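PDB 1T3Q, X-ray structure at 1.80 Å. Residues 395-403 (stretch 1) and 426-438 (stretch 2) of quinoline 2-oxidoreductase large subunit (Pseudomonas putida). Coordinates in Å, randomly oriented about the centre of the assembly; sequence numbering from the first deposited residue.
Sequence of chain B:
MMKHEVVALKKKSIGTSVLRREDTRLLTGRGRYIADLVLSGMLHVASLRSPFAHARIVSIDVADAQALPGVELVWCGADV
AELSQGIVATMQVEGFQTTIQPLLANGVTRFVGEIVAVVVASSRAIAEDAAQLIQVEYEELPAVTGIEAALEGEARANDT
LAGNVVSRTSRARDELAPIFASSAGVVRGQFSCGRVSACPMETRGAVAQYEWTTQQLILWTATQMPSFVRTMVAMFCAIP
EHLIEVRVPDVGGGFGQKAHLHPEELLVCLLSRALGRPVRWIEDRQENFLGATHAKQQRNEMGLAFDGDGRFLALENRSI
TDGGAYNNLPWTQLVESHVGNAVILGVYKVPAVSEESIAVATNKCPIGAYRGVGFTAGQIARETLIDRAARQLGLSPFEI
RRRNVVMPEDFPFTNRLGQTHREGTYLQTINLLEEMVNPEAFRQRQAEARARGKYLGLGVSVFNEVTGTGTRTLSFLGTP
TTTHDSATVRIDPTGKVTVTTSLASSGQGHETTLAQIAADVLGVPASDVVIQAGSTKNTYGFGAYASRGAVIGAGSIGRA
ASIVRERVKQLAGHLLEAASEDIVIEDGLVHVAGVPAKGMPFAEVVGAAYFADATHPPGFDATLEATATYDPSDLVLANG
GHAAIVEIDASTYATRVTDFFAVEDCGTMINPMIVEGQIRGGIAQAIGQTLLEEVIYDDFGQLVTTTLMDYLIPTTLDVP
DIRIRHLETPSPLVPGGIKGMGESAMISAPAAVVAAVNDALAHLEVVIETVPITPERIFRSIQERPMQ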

# COMPACT_ATOMS: atom_id res chain seq x y z
N LEU B 395 -44.29 -41.12 -20.40
CA LEU B 395 -44.39 -39.69 -20.67
C LEU B 395 -42.97 -39.17 -20.90
O LEU B 395 -42.01 -39.76 -20.42
CB LEU B 395 -44.98 -38.95 -19.47
CG LEU B 395 -46.41 -39.23 -19.01
CD1 LEU B 395 -46.65 -38.52 -17.69
CD2 LEU B 395 -47.40 -38.77 -20.07
N SER B 396 -42.84 -38.07 -21.63
CA SER B 396 -41.52 -37.52 -21.86
C SER B 396 -41.16 -36.80 -20.56
O SER B 396 -42.05 -36.40 -19.80
CB SER B 396 -41.53 -36.51 -23.00
OG SER B 396 -41.92 -35.23 -22.54
N PRO B 397 -39.86 -36.63 -20.28
CA PRO B 397 -39.47 -35.94 -19.05
C PRO B 397 -39.97 -34.49 -19.03
O PRO B 397 -40.14 -33.89 -17.97
CB PRO B 397 -37.94 -36.04 -19.07
CG PRO B 397 -37.62 -36.14 -20.54
CD PRO B 397 -38.68 -37.08 -21.04
N PHE B 398 -40.19 -33.92 -20.22
CA PHE B 398 -40.67 -32.56 -20.30
C PHE B 398 -42.16 -32.50 -19.98
O PHE B 398 -42.61 -31.58 -19.29
CB PHE B 398 -40.42 -31.99 -21.70
CG PHE B 398 -39.00 -32.06 -22.14
CD1 PHE B 398 -38.55 -33.11 -22.93
CD2 PHE B 398 -38.08 -31.10 -21.72
CE1 PHE B 398 -37.20 -33.21 -23.30
CE2 PHE B 398 -36.73 -31.20 -22.08
CZ PHE B 398 -36.30 -32.26 -22.87
N GLU B 399 -42.91 -33.48 -20.46
CA GLU B 399 -44.35 -33.52 -20.24
C GLU B 399 -44.73 -33.74 -18.78
O GLU B 399 -45.65 -33.09 -18.28
CB GLU B 399 -44.98 -34.62 -21.12
CG GLU B 399 -46.50 -34.78 -20.98
CD GLU B 399 -47.27 -33.50 -21.23
OE1 GLU B 399 -46.87 -32.70 -22.10
OE2 GLU B 399 -48.30 -33.28 -20.55
N ILE B 400 -44.05 -34.65 -18.09
CA ILE B 400 -44.40 -34.89 -16.69
C ILE B 400 -44.16 -33.63 -15.86
O ILE B 400 -44.86 -33.37 -14.88
CB ILE B 400 -43.64 -36.08 -16.09
CG1 ILE B 400 -44.29 -36.49 -14.76
CG2 ILE B 400 -42.17 -35.72 -15.87
CD1 ILE B 400 -43.83 -37.83 -14.23
N ARG B 401 -43.17 -32.82 -16.27
CA ARG B 401 -42.88 -31.59 -15.55
C ARG B 401 -43.95 -30.53 -15.83
O ARG B 401 -44.33 -29.79 -14.92
CB ARG B 401 -41.48 -31.08 -15.92
CG ARG B 401 -40.37 -31.91 -15.27
CD ARG B 401 -38.98 -31.48 -15.72
NE ARG B 401 -37.92 -32.14 -14.96
CZ ARG B 401 -37.53 -33.40 -15.13
NH1 ARG B 401 -38.12 -34.17 -16.03
NH2 ARG B 401 -36.54 -33.89 -14.39
N ARG B 402 -44.45 -30.46 -17.06
CA ARG B 402 -45.50 -29.49 -17.39
C ARG B 402 -46.73 -29.72 -16.52
O ARG B 402 -47.44 -28.78 -16.18
CB ARG B 402 -45.94 -29.63 -18.85
CG ARG B 402 -44.89 -29.28 -19.88
CD ARG B 402 -45.52 -29.20 -21.26
NE ARG B 402 -44.50 -28.95 -22.27
CZ ARG B 402 -43.91 -29.90 -22.98
NH1 ARG B 402 -44.24 -31.17 -22.81
NH2 ARG B 402 -42.96 -29.57 -23.85
N ARG B 403 -46.98 -30.98 -16.18
CA ARG B 403 -48.14 -31.33 -15.37
C ARG B 403 -48.00 -31.08 -13.88
O ARG B 403 -48.96 -31.24 -13.13
CB ARG B 403 -48.49 -32.80 -15.61
CG ARG B 403 -48.75 -33.13 -17.06
CD ARG B 403 -49.08 -34.60 -17.26
NE ARG B 403 -49.31 -34.90 -18.67
CZ ARG B 403 -49.77 -36.06 -19.12
NH1 ARG B 403 -49.95 -36.24 -20.42
NH2 ARG B 403 -50.05 -37.04 -18.27
N TYR B 426 -41.02 -20.88 -15.43
CA TYR B 426 -40.92 -22.32 -15.29
C TYR B 426 -41.42 -23.09 -16.51
O TYR B 426 -40.67 -23.87 -17.10
CB TYR B 426 -41.70 -22.80 -14.06
CG TYR B 426 -41.36 -22.11 -12.76
CD1 TYR B 426 -40.15 -21.43 -12.59
CD2 TYR B 426 -42.23 -22.18 -11.68
CE1 TYR B 426 -39.82 -20.84 -11.37
CE2 TYR B 426 -41.92 -21.59 -10.46
CZ TYR B 426 -40.72 -20.92 -10.31
OH TYR B 426 -40.41 -20.35 -9.10
N LEU B 427 -42.68 -22.87 -16.89
CA LEU B 427 -43.25 -23.56 -18.03
C LEU B 427 -42.50 -23.28 -19.32
O LEU B 427 -42.15 -24.20 -20.06
CB LEU B 427 -44.73 -23.18 -18.22
CG LEU B 427 -45.40 -23.88 -19.41
CD1 LEU B 427 -45.33 -25.39 -19.21
CD2 LEU B 427 -46.85 -23.43 -19.55
N GLN B 428 -42.25 -22.00 -19.59
CA GLN B 428 -41.55 -21.62 -20.81
C GLN B 428 -40.15 -22.22 -20.87
O GLN B 428 -39.64 -22.51 -21.96
CB GLN B 428 -41.48 -20.10 -20.94
CG GLN B 428 -40.71 -19.61 -22.16
CD GLN B 428 -40.97 -18.15 -22.49
OE1 GLN B 428 -41.25 -17.34 -21.61
NE2 GLN B 428 -40.85 -17.81 -23.77
N THR B 429 -39.53 -22.43 -19.72
CA THR B 429 -38.20 -23.03 -19.68
C THR B 429 -38.26 -24.49 -20.15
O THR B 429 -37.43 -24.93 -20.95
CB THR B 429 -37.59 -22.99 -18.26
OG1 THR B 429 -37.22 -21.64 -17.95
CG2 THR B 429 -36.37 -23.89 -18.17
N ILE B 430 -39.24 -25.23 -19.66
CA ILE B 430 -39.41 -26.62 -20.05
C ILE B 430 -39.59 -26.73 -21.57
O ILE B 430 -38.97 -27.57 -22.22
CB ILE B 430 -40.65 -27.23 -19.36
CG1 ILE B 430 -40.47 -27.21 -17.84
CG2 ILE B 430 -40.88 -28.65 -19.86
CD1 ILE B 430 -41.70 -27.64 -17.06
N ASN B 431 -40.45 -25.87 -22.12
CA ASN B 431 -40.73 -25.87 -23.55
C ASN B 431 -39.52 -25.48 -24.39
O ASN B 431 -39.25 -26.10 -25.42
CB ASN B 431 -41.89 -24.92 -23.86
CG ASN B 431 -43.21 -25.44 -23.33
OD1 ASN B 431 -44.16 -24.67 -23.12
ND2 ASN B 431 -43.30 -26.74 -23.11
N LEU B 432 -38.79 -24.46 -23.94
CA LEU B 432 -37.61 -23.99 -24.67
C LEU B 432 -36.52 -25.06 -24.63
O LEU B 432 -35.85 -25.33 -25.64
CB LEU B 432 -37.08 -22.71 -24.03
CG LEU B 432 -36.39 -21.67 -24.94
CD1 LEU B 432 -35.52 -20.78 -24.07
CD2 LEU B 432 -35.55 -22.34 -26.01
N LEU B 433 -36.33 -25.66 -23.47
CA LEU B 433 -35.33 -26.70 -23.29
C LEU B 433 -35.61 -27.87 -24.23
O LEU B 433 -34.71 -28.40 -24.87
CB LEU B 433 -35.33 -27.17 -21.82
CG LEU B 433 -34.15 -28.01 -21.32
CD1 LEU B 433 -32.84 -27.27 -21.57
CD2 LEU B 433 -34.33 -28.27 -19.83
N GLU B 434 -36.88 -28.27 -24.33
CA GLU B 434 -37.23 -29.37 -25.22
C GLU B 434 -36.88 -29.02 -26.67
O GLU B 434 -36.36 -29.85 -27.40
CB GLU B 434 -38.71 -29.72 -25.10
CG GLU B 434 -39.14 -30.86 -26.03
CD GLU B 434 -40.54 -31.36 -25.75
OE1 GLU B 434 -41.44 -30.52 -25.56
OE2 GLU B 434 -40.74 -32.59 -25.73
N GLU B 435 -37.18 -27.79 -27.08
CA GLU B 435 -36.87 -27.34 -28.44
C GLU B 435 -35.37 -27.44 -28.69
O GLU B 435 -34.93 -27.89 -29.75
CB GLU B 435 -37.31 -25.88 -28.63
N MET B 436 -34.58 -27.00 -27.72
CA MET B 436 -33.13 -27.04 -27.85
C MET B 436 -32.63 -28.47 -28.01
O MET B 436 -31.78 -28.75 -28.86
CB MET B 436 -32.48 -26.40 -26.62
CG MET B 436 -32.77 -24.93 -26.48
SD MET B 436 -32.05 -24.22 -24.98
CE MET B 436 -30.30 -24.16 -25.43
N VAL B 437 -33.17 -29.37 -27.20
CA VAL B 437 -32.78 -30.77 -27.21
C VAL B 437 -33.22 -31.53 -28.45
O VAL B 437 -32.45 -32.30 -29.02
CB VAL B 437 -33.32 -31.50 -25.96
CG1 VAL B 437 -33.14 -33.00 -26.10
CG2 VAL B 437 -32.60 -30.99 -24.73
N ASN B 438 -34.47 -31.31 -28.87
CA ASN B 438 -35.02 -32.00 -30.04
C ASN B 438 -35.02 -33.49 -29.73
O ASN B 438 -34.32 -34.27 -30.36
CB ASN B 438 -34.16 -31.73 -31.28
CG ASN B 438 -34.78 -32.28 -32.54
OD1 ASN B 438 -35.73 -33.07 -32.49
ND2 ASN B 438 -34.25 -31.87 -33.69
O HOH W 1 -42.86 -33.40 -24.42

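Two helices of one chain, one in each stretch, pack almost antiparallel (172° between N-to-C directions, axes 9.9 Å apart at closest approach) and bury 452 Å² in total. The polar part of the contact centres on Arg402 and Glu434. The CA-to-CB bond of Arg402 points sideways, but its extended side chain carries the guanidinium to the second helix, where Arg402 NH2 donates to Glu434 OE1 in a very short (2.5 Å) hydrogen bond, part of a salt bridge. Arg402 NH1 turns to its own helix instead, donating to Glu399 OE1 (3.1 Å) in a second salt bridge, so one guanidinium serves two carboxylates. The other oxygen of Glu399 is also engaged: Arg403 NE donates to Glu399 OE2 at 2.7 Å. Arg402 NE lies 2.7 Å from the atom modelled as Asn431 ND2, a side-chain amide that is probably turned over, so the nature of this approach stays open.

Water 1 satisfies Glu434 OE2 by donating to it (2.6 Å from water O), accepts from Arg402 NH1 (3.1 Å from water O) and hydrogen-bonds Ser396 OG (2.8 Å from water O). It thus links the two helices beside the direct salt bridge. Ser396 OG also caps its helix, accepting from Glu399 N at 2.9 Å and, weakly, from Phe398 N at 3.2 Å. Arg401 points its CB toward the partner helix, yet its end leads away: Arg401 NH1 donates to Pro397 O (2.8 Å), and the guanidinium is further satisfied elsewhere in the structure.

Phe398 supplies the apolar counterpart, a knob among Ile430, Leu433, Glu434 and Val437. Glu434 CB sits over the ring face, 3.7 Å from the centroid of the Phe398 ring, in a CH-pi contact; the same residue therefore offers methylene to the aromatic ring and carboxylate to Arg402 and the water. Ile430 CG2 packs 3.8 Å from Phe398 CB.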